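Side-chain contacts in oligopeptide ABC transporter, periplasmic oligopeptide-binding protein, putative (Thermotoga maritima MSB8, PDB 5IPW), which probably binds oligopeptides in the periplasm and hands them to an ABC transporter for uptake across the membrane: residues 84-89 / 623-628; 182-187 / 617-622; 80-85 / 260-265; 44-49 / 98-103. All coordinates share one frame; numbering follows the deposited sequence.

Interaction 1. Residues 84-89 / 623-628; sequences LAFWDK and NAMPMQ
Lys89 and Asn623 are the residues whose CA atoms come nearest, 5.5 Å apart. From there the chains part: residues 84-89 hold the short strand 85-87 and leave it at Asp88, while residues 623-628 run from the end of one 3-10 segment into a second at 626-627, with Met625 at a positive phi (66°) between them. The second turn closes on Met625 O, which accepts Gln628 N and, from the opposite face of its carbonyl plane, Gln628 NE2 at 2.9 Å. The methyl CE of Met625 stands 3.5 Å from the centroid of the Phe86 ring and only 7° off the normal, a CH-pi contact over the middle of the face. SD of Met625 lies over the same face, 4.5 Å from that centroid, which makes this a Met-aromatic pair. The bend at chi2 (50°) brings the thioether end round to cross the Phe86 side chain at about a right angle. Lys89 passes Asn623 with its CG; its NZ reaches Phe611 O in the model, though high B factors make this end less certain. Strand 85-87 is an edge strand of an antiparallel sheet, Phe86 pairing with Val95 of strand 94-105, and Met627 packs on Val50 of strand 48-51.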
# COMPACT_ATOMS: atom_id res chain seq x y z
N LEU A 84 -9.40 -7.68 -10.73
CA LEU A 84 -10.83 -7.84 -11.00
C LEU A 84 -11.48 -6.50 -10.75
O LEU A 84 -12.35 -6.06 -11.50
CB LEU A 84 -11.45 -8.89 -10.09
CG LEU A 84 -11.06 -10.34 -10.40
CD1 LEU A 84 -11.66 -11.28 -9.37
CD2 LEU A 84 -11.51 -10.73 -11.80
N ALA A 85 -11.05 -5.85 -9.68
CA ALA A 85 -11.48 -4.51 -9.39
C ALA A 85 -10.30 -3.76 -8.80
O ALA A 85 -9.62 -4.26 -7.91
CB ALA A 85 -12.64 -4.53 -8.42
N PHE A 86 -10.06 -2.56 -9.32
CA PHE A 86 -8.93 -1.76 -8.89
C PHE A 86 -9.30 -0.94 -7.68
O PHE A 86 -10.49 -0.69 -7.42
CB PHE A 86 -8.48 -0.81 -10.00
CG PHE A 86 -7.87 -1.50 -11.17
CD1 PHE A 86 -6.52 -1.83 -11.18
CD2 PHE A 86 -8.63 -1.81 -12.28
CE1 PHE A 86 -5.95 -2.47 -12.26
CE2 PHE A 86 -8.06 -2.45 -13.38
CZ PHE A 86 -6.72 -2.78 -13.36
N TRP A 87 -8.28 -0.50 -6.95
CA TRP A 87 -8.44 0.61 -6.03
C TRP A 87 -8.88 1.80 -6.86
O TRP A 87 -8.54 1.91 -8.03
CB TRP A 87 -7.10 0.98 -5.36
CG TRP A 87 -6.58 0.03 -4.33
CD1 TRP A 87 -5.35 -0.55 -4.31
CD2 TRP A 87 -7.24 -0.41 -3.14
NE1 TRP A 87 -5.20 -1.34 -3.20
CE2 TRP A 87 -6.35 -1.27 -2.46
CE3 TRP A 87 -8.50 -0.16 -2.58
CZ2 TRP A 87 -6.69 -1.89 -1.25
CZ3 TRP A 87 -8.83 -0.78 -1.38
CH2 TRP A 87 -7.93 -1.63 -0.73
N ASP A 88 -9.63 2.71 -6.26
CA ASP A 88 -9.68 4.05 -6.80
C ASP A 88 -8.31 4.70 -6.51
O ASP A 88 -7.42 4.06 -5.95
CB ASP A 88 -10.81 4.86 -6.18
CG ASP A 88 -10.52 5.27 -4.76
OD1 ASP A 88 -9.84 4.51 -4.03
OD2 ASP A 88 -10.97 6.37 -4.38
N LYS A 89 -8.15 5.96 -6.89
CA LYS A 89 -6.87 6.64 -6.69
C LYS A 89 -6.48 6.78 -5.21
O LYS A 89 -5.31 6.63 -4.87
CB LYS A 89 -6.91 8.02 -7.37
CG LYS A 89 -5.65 8.84 -7.20
CD LYS A 89 -5.87 10.28 -7.62
CE LYS A 89 -4.69 11.14 -7.21
NZ LYS A 89 -4.84 12.54 -7.69
N ASN A 623 -1.63 2.77 -8.82
CA ASN A 623 -2.49 3.78 -8.25
C ASN A 623 -2.73 5.01 -9.17
O ASN A 623 -3.78 5.63 -9.12
CB ASN A 623 -1.82 4.20 -6.93
CG ASN A 623 -2.65 5.15 -6.13
OD1 ASN A 623 -3.86 5.23 -6.32
ND2 ASN A 623 -2.00 5.87 -5.23
N ALA A 624 -1.73 5.36 -9.97
CA ALA A 624 -1.83 6.45 -10.95
C ALA A 624 -2.46 6.01 -12.28
O ALA A 624 -2.75 6.84 -13.14
CB ALA A 624 -0.45 7.03 -11.21
N MET A 625 -2.62 4.70 -12.44
CA MET A 625 -3.25 4.08 -13.60
C MET A 625 -2.46 4.27 -14.90
O MET A 625 -2.92 4.94 -15.81
CB MET A 625 -4.71 4.54 -13.75
CG MET A 625 -5.66 3.42 -14.20
SD MET A 625 -5.47 1.92 -13.20
CE MET A 625 -6.54 0.79 -14.06
N PRO A 626 -1.27 3.66 -14.98
CA PRO A 626 -0.37 3.90 -16.12
C PRO A 626 -0.83 3.41 -17.48
O PRO A 626 -0.28 3.82 -18.51
CB PRO A 626 0.92 3.17 -15.70
CG PRO A 626 0.49 2.18 -14.69
CD PRO A 626 -0.64 2.83 -13.95
N MET A 627 -1.84 2.54 -17.52
CA MET A 627 -2.38 2.10 -18.80
C MET A 627 -2.89 3.27 -19.65
O MET A 627 -2.94 3.17 -20.87
CB MET A 627 -3.48 1.04 -18.60
CG MET A 627 -4.82 1.54 -18.07
SD MET A 627 -5.93 0.21 -17.53
CE MET A 627 -7.23 0.57 -18.66
N GLN A 628 -3.26 4.38 -19.00
CA GLN A 628 -3.74 5.58 -19.72
C GLN A 628 -2.75 6.74 -19.76
O GLN A 628 -3.11 7.85 -20.14
CB GLN A 628 -5.12 6.06 -19.20
CG GLN A 628 -5.24 6.36 -17.71
CD GLN A 628 -4.68 7.70 -17.31
OE1 GLN A 628 -5.14 8.74 -17.78
NE2 GLN A 628 -3.69 7.69 -16.42

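Interaction 2. Residues 182-187 / 617-622; sequences VPYGGF and VLRTPL
Arg619 crosses Tyr184 at about a right angle, ring and guanidinium planes 70° apart, with NH1 coming in obliquely at CE1. Arg619 is strongly curled: the chain bends at both chi2 and chi3, which carries CD to 3.6 Å from Tyr184 CD1 and NH1 to 3.3 Å from Tyr184 CE1. The pair is one of packing, since the angle to the phenol oxygen is poor for a bond. The tyrosine holds its CG opposite the backbone N (chi1 -178°), reaching out beside the other segment, where Val617 O lies in the ring plane at the edge, 3.5 Å from Tyr184 CD1. The polar ends find partners nearby: Tyr184 OH bonds Asp616 OD1, Arg619 NH1 bonds the carbonyl of Asp616, and Arg619 NE forms a salt bridge with Glu81. With a leucine here, Glu81 would probably lose this cationic mate, keeping Lys83, and the CD1-CE1 part of the Tyr184 ring would lose its packing. This is loop-on-loop packing, in which the chain beyond strand 613-614 lies against the loop between strand 166-171 and helix 192-195, consistent with the family 5 solute-binding fold, where the C-terminal part of the chain returns to complete an earlier lobe.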
# COMPACT_ATOMS: atom_id res chain seq x y z
N VAL A 182 -8.81 -7.87 -3.02
CA VAL A 182 -8.96 -7.97 -4.47
C VAL A 182 -8.17 -6.93 -5.28
O VAL A 182 -7.58 -7.28 -6.30
CB VAL A 182 -10.45 -7.93 -4.87
CG1 VAL A 182 -10.62 -7.89 -6.38
CG2 VAL A 182 -11.17 -9.15 -4.31
N PRO A 183 -8.16 -5.66 -4.84
CA PRO A 183 -7.35 -4.64 -5.53
C PRO A 183 -5.85 -4.81 -5.33
O PRO A 183 -5.08 -4.22 -6.08
CB PRO A 183 -7.78 -3.33 -4.87
CG PRO A 183 -8.94 -3.65 -4.01
CD PRO A 183 -8.84 -5.10 -3.67
N TYR A 184 -5.46 -5.58 -4.31
CA TYR A 184 -4.05 -5.81 -4.01
C TYR A 184 -3.51 -7.02 -4.77
O TYR A 184 -2.43 -6.96 -5.35
CB TYR A 184 -3.84 -6.00 -2.50
CG TYR A 184 -2.38 -6.19 -2.14
CD1 TYR A 184 -1.54 -5.10 -1.99
CD2 TYR A 184 -1.83 -7.47 -1.99
CE1 TYR A 184 -0.20 -5.26 -1.68
CE2 TYR A 184 -0.49 -7.64 -1.69
CZ TYR A 184 0.33 -6.53 -1.54
OH TYR A 184 1.67 -6.66 -1.24
N GLY A 185 -4.27 -8.11 -4.75
CA GLY A 185 -3.78 -9.42 -5.19
C GLY A 185 -4.08 -9.78 -6.63
O GLY A 185 -4.61 -8.98 -7.40
N GLY A 186 -3.75 -11.03 -6.97
CA GLY A 186 -3.77 -11.52 -8.36
C GLY A 186 -4.98 -12.38 -8.71
O GLY A 186 -4.83 -13.43 -9.36
N PHE A 187 -6.16 -11.92 -8.31
CA PHE A 187 -7.39 -12.70 -8.45
C PHE A 187 -7.90 -12.83 -9.88
O PHE A 187 -8.89 -13.53 -10.13
CB PHE A 187 -8.47 -12.16 -7.51
CG PHE A 187 -8.10 -12.29 -6.07
CD1 PHE A 187 -8.31 -13.48 -5.39
CD2 PHE A 187 -7.47 -11.25 -5.40
CE1 PHE A 187 -7.92 -13.63 -4.07
CE2 PHE A 187 -7.09 -11.39 -4.07
CZ PHE A 187 -7.31 -12.58 -3.41
N VAL A 617 0.67 -1.17 -0.62
CA VAL A 617 -0.72 -1.62 -0.63
C VAL A 617 -1.53 -1.07 -1.81
O VAL A 617 -2.43 -1.74 -2.31
CB VAL A 617 -1.44 -1.28 0.70
CG1 VAL A 617 -1.32 0.21 1.04
CG2 VAL A 617 -2.90 -1.70 0.68
N LEU A 618 -1.21 0.14 -2.26
CA LEU A 618 -1.88 0.73 -3.42
C LEU A 618 -1.18 0.39 -4.74
O LEU A 618 -1.57 0.87 -5.81
CB LEU A 618 -1.97 2.25 -3.26
CG LEU A 618 -2.66 2.78 -2.01
CD1 LEU A 618 -2.54 4.29 -1.96
CD2 LEU A 618 -4.12 2.35 -1.95
N ARG A 619 -0.13 -0.43 -4.65
CA ARG A 619 0.59 -0.93 -5.83
C ARG A 619 1.23 0.20 -6.63
O ARG A 619 1.43 0.07 -7.83
CB ARG A 619 -0.35 -1.76 -6.72
CG ARG A 619 -1.23 -2.76 -5.99
CD ARG A 619 -0.45 -3.70 -5.09
NE ARG A 619 0.53 -4.47 -5.85
CZ ARG A 619 1.67 -4.96 -5.38
NH1 ARG A 619 2.03 -4.75 -4.12
NH2 ARG A 619 2.47 -5.64 -6.18
N THR A 620 1.56 1.31 -5.97
CA THR A 620 2.08 2.48 -6.66
C THR A 620 3.23 2.06 -7.58
O THR A 620 4.08 1.28 -7.17
CB THR A 620 2.54 3.55 -5.65
OG1 THR A 620 1.41 3.98 -4.88
CG2 THR A 620 3.13 4.76 -6.34
N PRO A 621 3.25 2.55 -8.83
CA PRO A 621 2.39 3.57 -9.43
C PRO A 621 1.10 3.08 -10.09
O PRO A 621 0.46 3.87 -10.78
CB PRO A 621 3.31 4.17 -10.50
CG PRO A 621 4.06 2.98 -11.01
CD PRO A 621 4.26 2.08 -9.80
N LEU A 622 0.69 1.83 -9.88
CA LEU A 622 -0.60 1.36 -10.44
C LEU A 622 -1.75 2.26 -10.03
O LEU A 622 -2.72 2.46 -10.76
CB LEU A 622 -0.90 -0.06 -9.98
CG LEU A 622 -2.16 -0.69 -10.59
CD1 LEU A 622 -1.97 -0.86 -12.09
CD2 LEU A 622 -2.47 -2.01 -9.93

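Interaction 3. Residues 80-85 / 260-265; sequences IEVKLA and YFWAVD
Val82 points its CG1 methyl at the rims of two aromatic rings, Trp262 and Phe261, and the contact is carried mainly by that branch. At Trp262 the valine lies in the plane of the indole, at the edge of its six-membered ring, with CG1 3.7 Å and CB 3.8 Å from Trp262 CZ2. Val82 CG1 is also 4.2 Å from Phe261 CE1, near that ring's plane, a looser approach. Neither ring therefore offers the valine a face; the two rings meet each other instead, Phe261 CE1 standing 3.4 Å above the Trp262 plane and offset toward its rim. Val82 reaches them because its chi1 of -65° sets CG1 opposite the carbonyl carbon. Trp262 has its CG between the backbone N and the carbonyl carbon (chi1 36°), which swings the benzo end toward Val82. The indole NE1 bonds the carbonyl of Leu239, which helps hold the ring's rotation, and Leu98 and Leu48 also touch the Trp262 side chain. On the Val82 side, the neighbouring residues face other partners: Lys83 turns away and its NZ forms a salt bridge with Glu81 OE1 at 2.9 Å, approaching from above the carboxylate plane, while also bonding the carbonyls of Tyr184 and Gly185. The contact is plain apolar packing between two strand-flanking loops. One leads from helix 73-80 into edge strand 85-87 of an antiparallel sheet; the other enters strand 263-265, the edge of a separate three-stranded mixed sheet, where Trp262 bonds to Leu48 through its backbone.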
# COMPACT_ATOMS: atom_id res chain seq x y z
N ILE A 80 2.27 -3.19 -14.49
CA ILE A 80 1.72 -4.16 -15.42
C ILE A 80 0.48 -4.86 -14.86
O ILE A 80 -0.25 -5.52 -15.58
CB ILE A 80 2.87 -5.15 -15.77
CG1 ILE A 80 3.11 -5.14 -17.26
CG2 ILE A 80 2.69 -6.56 -15.20
CD1 ILE A 80 3.80 -3.87 -17.69
N GLU A 81 0.23 -4.67 -13.57
CA GLU A 81 -0.77 -5.44 -12.84
C GLU A 81 -2.19 -5.09 -13.24
O GLU A 81 -2.51 -3.94 -13.54
CB GLU A 81 -0.60 -5.25 -11.33
CG GLU A 81 0.33 -6.26 -10.69
CD GLU A 81 0.79 -5.84 -9.32
OE1 GLU A 81 -0.02 -5.30 -8.54
OE2 GLU A 81 1.99 -6.05 -9.02
N VAL A 82 -3.04 -6.11 -13.22
CA VAL A 82 -4.47 -5.93 -13.46
C VAL A 82 -5.26 -6.66 -12.38
O VAL A 82 -4.83 -7.69 -11.86
CB VAL A 82 -4.89 -6.41 -14.87
CG1 VAL A 82 -4.24 -5.55 -15.94
CG2 VAL A 82 -4.56 -7.88 -15.08
N LYS A 83 -6.42 -6.11 -12.06
CA LYS A 83 -7.24 -6.59 -10.95
C LYS A 83 -8.65 -6.85 -11.45
O LYS A 83 -9.06 -6.30 -12.47
CB LYS A 83 -7.27 -5.53 -9.84
CG LYS A 83 -5.90 -4.94 -9.50
CD LYS A 83 -4.97 -5.99 -8.89
CE LYS A 83 -3.58 -5.43 -8.65
NZ LYS A 83 -2.63 -6.50 -8.24
N LEU A 84 -9.40 -7.68 -10.73
CA LEU A 84 -10.83 -7.84 -11.00
C LEU A 84 -11.48 -6.50 -10.75
O LEU A 84 -12.35 -6.06 -11.50
CB LEU A 84 -11.45 -8.89 -10.09
CG LEU A 84 -11.06 -10.34 -10.40
CD1 LEU A 84 -11.66 -11.28 -9.37
CD2 LEU A 84 -11.51 -10.73 -11.80
N ALA A 85 -11.05 -5.85 -9.68
CA ALA A 85 -11.48 -4.51 -9.39
C ALA A 85 -10.30 -3.76 -8.80
O ALA A 85 -9.62 -4.26 -7.91
CB ALA A 85 -12.64 -4.53 -8.42
N TYR A 260 -4.55 -7.61 -27.31
CA TYR A 260 -5.87 -8.04 -26.84
C TYR A 260 -6.29 -7.35 -25.55
O TYR A 260 -7.20 -7.83 -24.86
CB TYR A 260 -5.87 -9.56 -26.65
CG TYR A 260 -5.79 -10.29 -27.96
CD1 TYR A 260 -6.93 -10.50 -28.71
CD2 TYR A 260 -4.57 -10.74 -28.46
CE1 TYR A 260 -6.89 -11.15 -29.93
CE2 TYR A 260 -4.51 -11.38 -29.69
CZ TYR A 260 -5.68 -11.59 -30.42
OH TYR A 260 -5.67 -12.23 -31.64
N PHE A 261 -5.65 -6.23 -25.21
CA PHE A 261 -6.01 -5.54 -23.97
C PHE A 261 -7.47 -5.07 -24.04
O PHE A 261 -7.95 -4.65 -25.10
CB PHE A 261 -5.09 -4.35 -23.67
CG PHE A 261 -5.19 -3.87 -22.25
CD1 PHE A 261 -4.92 -4.73 -21.20
CD2 PHE A 261 -5.59 -2.58 -21.97
CE1 PHE A 261 -5.04 -4.31 -19.89
CE2 PHE A 261 -5.71 -2.15 -20.66
CZ PHE A 261 -5.43 -3.01 -19.62
N TRP A 262 -8.13 -5.12 -22.88
CA TRP A 262 -9.59 -5.20 -22.79
C TRP A 262 -10.22 -3.94 -22.24
O TRP A 262 -11.39 -3.95 -21.86
CB TRP A 262 -9.98 -6.39 -21.88
CG TRP A 262 -9.02 -6.55 -20.77
CD1 TRP A 262 -7.90 -7.33 -20.77
CD2 TRP A 262 -9.03 -5.86 -19.52
NE1 TRP A 262 -7.23 -7.18 -19.59
CE2 TRP A 262 -7.90 -6.29 -18.80
CE3 TRP A 262 -9.89 -4.93 -18.94
CZ2 TRP A 262 -7.60 -5.81 -17.53
CZ3 TRP A 262 -9.59 -4.46 -17.67
CH2 TRP A 262 -8.46 -4.90 -16.98
N ALA A 263 -9.46 -2.85 -22.18
CA ALA A 263 -10.00 -1.58 -21.73
C ALA A 263 -9.81 -0.55 -22.81
O ALA A 263 -8.88 -0.63 -23.59
CB ALA A 263 -9.32 -1.12 -20.46
N VAL A 264 -10.71 0.42 -22.85
CA VAL A 264 -10.63 1.54 -23.78
C VAL A 264 -10.82 2.87 -23.07
O VAL A 264 -11.18 2.94 -21.90
CB VAL A 264 -11.69 1.42 -24.90
CG1 VAL A 264 -11.55 0.10 -25.65
CG2 VAL A 264 -13.10 1.55 -24.34
N ASP A 265 -10.52 3.92 -23.83
CA ASP A 265 -10.85 5.31 -23.55
C ASP A 265 -12.31 5.62 -23.54
O ASP A 265 -13.12 4.87 -24.08
CB ASP A 265 -10.36 6.14 -24.74
CG ASP A 265 -9.12 6.84 -24.47
OD1 ASP A 265 -8.59 6.65 -23.36
OD2 ASP A 265 -8.69 7.60 -25.35

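Interaction 4. Residues 44-49 / 98-103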
# COMPACT_ATOMS: atom_id res chain seq x y z
N PRO A 44 -13.24 -7.24 -25.91
CA PRO A 44 -14.42 -7.95 -25.44
C PRO A 44 -15.70 -7.26 -25.89
O PRO A 44 -15.64 -6.22 -26.55
CB PRO A 44 -14.28 -7.89 -23.92
CG PRO A 44 -13.51 -6.64 -23.68
CD PRO A 44 -12.55 -6.52 -24.82
N GLU A 45 -16.84 -7.84 -25.54
CA GLU A 45 -18.13 -7.25 -25.89
C GLU A 45 -18.35 -5.98 -25.09
O GLU A 45 -18.90 -5.02 -25.60
CB GLU A 45 -19.27 -8.23 -25.64
CG GLU A 45 -19.33 -9.34 -26.69
CD GLU A 45 -20.46 -10.34 -26.44
OE1 GLU A 45 -21.24 -10.18 -25.46
OE2 GLU A 45 -20.56 -11.30 -27.24
N GLU A 46 -17.91 -5.98 -23.85
CA GLU A 46 -18.06 -4.84 -22.96
C GLU A 46 -16.72 -4.50 -22.29
O GLU A 46 -16.47 -4.91 -21.15
CB GLU A 46 -19.13 -5.14 -21.91
CG GLU A 46 -20.53 -5.44 -22.47
CD GLU A 46 -21.61 -5.42 -21.39
OE1 GLU A 46 -22.44 -4.48 -21.39
OE2 GLU A 46 -21.62 -6.33 -20.54
N PRO A 47 -15.84 -3.77 -23.00
CA PRO A 47 -14.55 -3.39 -22.43
C PRO A 47 -14.69 -2.45 -21.24
O PRO A 47 -15.69 -1.76 -21.12
CB PRO A 47 -13.85 -2.66 -23.58
CG PRO A 47 -14.96 -2.17 -24.44
CD PRO A 47 -16.00 -3.24 -24.37
N LEU A 48 -13.70 -2.43 -20.36
CA LEU A 48 -13.63 -1.42 -19.32
C LEU A 48 -13.46 -0.07 -19.99
O LEU A 48 -12.82 0.03 -21.03
CB LEU A 48 -12.48 -1.72 -18.35
CG LEU A 48 -12.19 -0.68 -17.27
CD1 LEU A 48 -13.36 -0.50 -16.32
CD2 LEU A 48 -10.95 -1.08 -16.49
N VAL A 49 -14.06 0.96 -19.41
CA VAL A 49 -14.00 2.30 -19.97
C VAL A 49 -13.26 3.17 -18.99
O VAL A 49 -13.60 3.23 -17.81
CB VAL A 49 -15.40 2.88 -20.24
CG1 VAL A 49 -15.30 4.27 -20.85
CG2 VAL A 49 -16.19 1.95 -21.15
N LEU A 98 -11.25 -6.08 -14.46
CA LEU A 98 -11.65 -7.20 -15.32
C LEU A 98 -13.06 -7.68 -15.00
O LEU A 98 -13.69 -8.30 -15.85
CB LEU A 98 -10.68 -8.37 -15.23
CG LEU A 98 -9.64 -8.34 -16.34
CD1 LEU A 98 -8.59 -9.40 -16.11
CD2 LEU A 98 -10.25 -8.51 -17.73
N ALA A 99 -13.53 -7.41 -13.79
CA ALA A 99 -14.93 -7.60 -13.45
C ALA A 99 -15.68 -6.30 -13.72
O ALA A 99 -15.26 -5.24 -13.28
CB ALA A 99 -15.07 -7.99 -12.00
N LYS A 100 -16.78 -6.39 -14.46
CA LYS A 100 -17.66 -5.24 -14.67
C LYS A 100 -18.51 -4.93 -13.44
O LYS A 100 -18.86 -3.77 -13.18
CB LYS A 100 -18.52 -5.43 -15.91
CG LYS A 100 -19.54 -6.55 -15.84
CD LYS A 100 -20.07 -6.88 -17.23
CE LYS A 100 -21.32 -7.73 -17.17
NZ LYS A 100 -22.31 -7.33 -18.22
N SER A 101 -18.84 -5.96 -12.67
CA SER A 101 -19.61 -5.77 -11.43
C SER A 101 -19.46 -6.98 -10.54
O SER A 101 -19.13 -8.08 -11.00
CB SER A 101 -21.10 -5.55 -11.73
OG SER A 101 -21.64 -6.62 -12.48
N TRP A 102 -19.69 -6.76 -9.26
CA TRP A 102 -19.56 -7.81 -8.27
C TRP A 102 -20.68 -7.70 -7.26
O TRP A 102 -21.48 -6.77 -7.29
CB TRP A 102 -18.18 -7.78 -7.60
CG TRP A 102 -17.77 -6.42 -7.11
CD1 TRP A 102 -17.82 -5.97 -5.83
CD2 TRP A 102 -17.23 -5.36 -7.89
NE1 TRP A 102 -17.35 -4.68 -5.76
CE2 TRP A 102 -16.98 -4.28 -7.02
CE3 TRP A 102 -16.93 -5.21 -9.25
CZ2 TRP A 102 -16.45 -3.07 -7.46
CZ3 TRP A 102 -16.41 -4.00 -9.69
CH2 TRP A 102 -16.18 -2.95 -8.79
N GLU A 103 -20.73 -8.68 -6.37
CA GLU A 103 -21.89 -8.91 -5.55
C GLU A 103 -21.43 -9.55 -4.26
O GLU A 103 -20.70 -10.55 -4.30
CB GLU A 103 -22.82 -9.85 -6.32
CG GLU A 103 -24.28 -9.49 -6.25
CD GLU A 103 -25.13 -10.37 -7.15
OE1 GLU A 103 -24.61 -10.84 -8.19
OE2 GLU A 103 -26.31 -10.59 -6.81
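Glu46 and Lys100 form a salt bridge at the surface of the protein, tying the lead-in to strand 48-51 to the corner in strand 94-105. Lys100 NZ donates to Glu46 OE2 at 2.6 Å, meeting OE2 nearly in line with its C-O bond. The chains come to this point differently. Glu46 is extended beyond CG (chi2 -167°), whereas Lys100 bends at its last torsion (chi4 141°), which brings its ammonium to the carboxylate, with Lys100 CD and CE each 3.7 Å from Glu46 OE2 as the chains cross at a slant. Both side chains point toward each other from the start, and they are partly exposed, so solvent probably shares in screening the pair. The bridge joins two different sheets: 48-51 is the central strand of a three-stranded mixed sheet, and 94-105 lies next to edge strand 85-87 in a five-stranded antiparallel one, its course turning at Lys100. A methionine in place of Lys100 would probably leave the Glu46 carboxylate without its charged mate across this join. The backbone of Glu46 has a further tie to the five-stranded sheet's side, its carbonyl accepting Arg116 NE, and its side chain also touches Thr6.

Overall arrangement
Interactions 1, 2 and 3 are buried and interaction 4 lies at the surface. Inside, the contacts are methionine-aromatic and valine packing plus an arginine on a tyrosine; at the surface, a salt bridge. Interactions 1 and 3 share Leu84 and Ala85, and Met627 packs on Ala263 and Phe261 to join them. Interaction 2 adjoins interaction 1 through Trp87, whose NE1 probably bonds Val617 O, and interaction 3 through the Arg619 NE to Glu81 OE1 salt bridge and a probable bond from Lys83 NZ to Tyr184 O. Interactions 1 and 4 reach neighbouring strands of one sheet, 85-87 and 94-105, where Leu84 O probably bonds Ala99 N; interactions 3 and 4 both reach the sheet of strands 48-51 and 263-265.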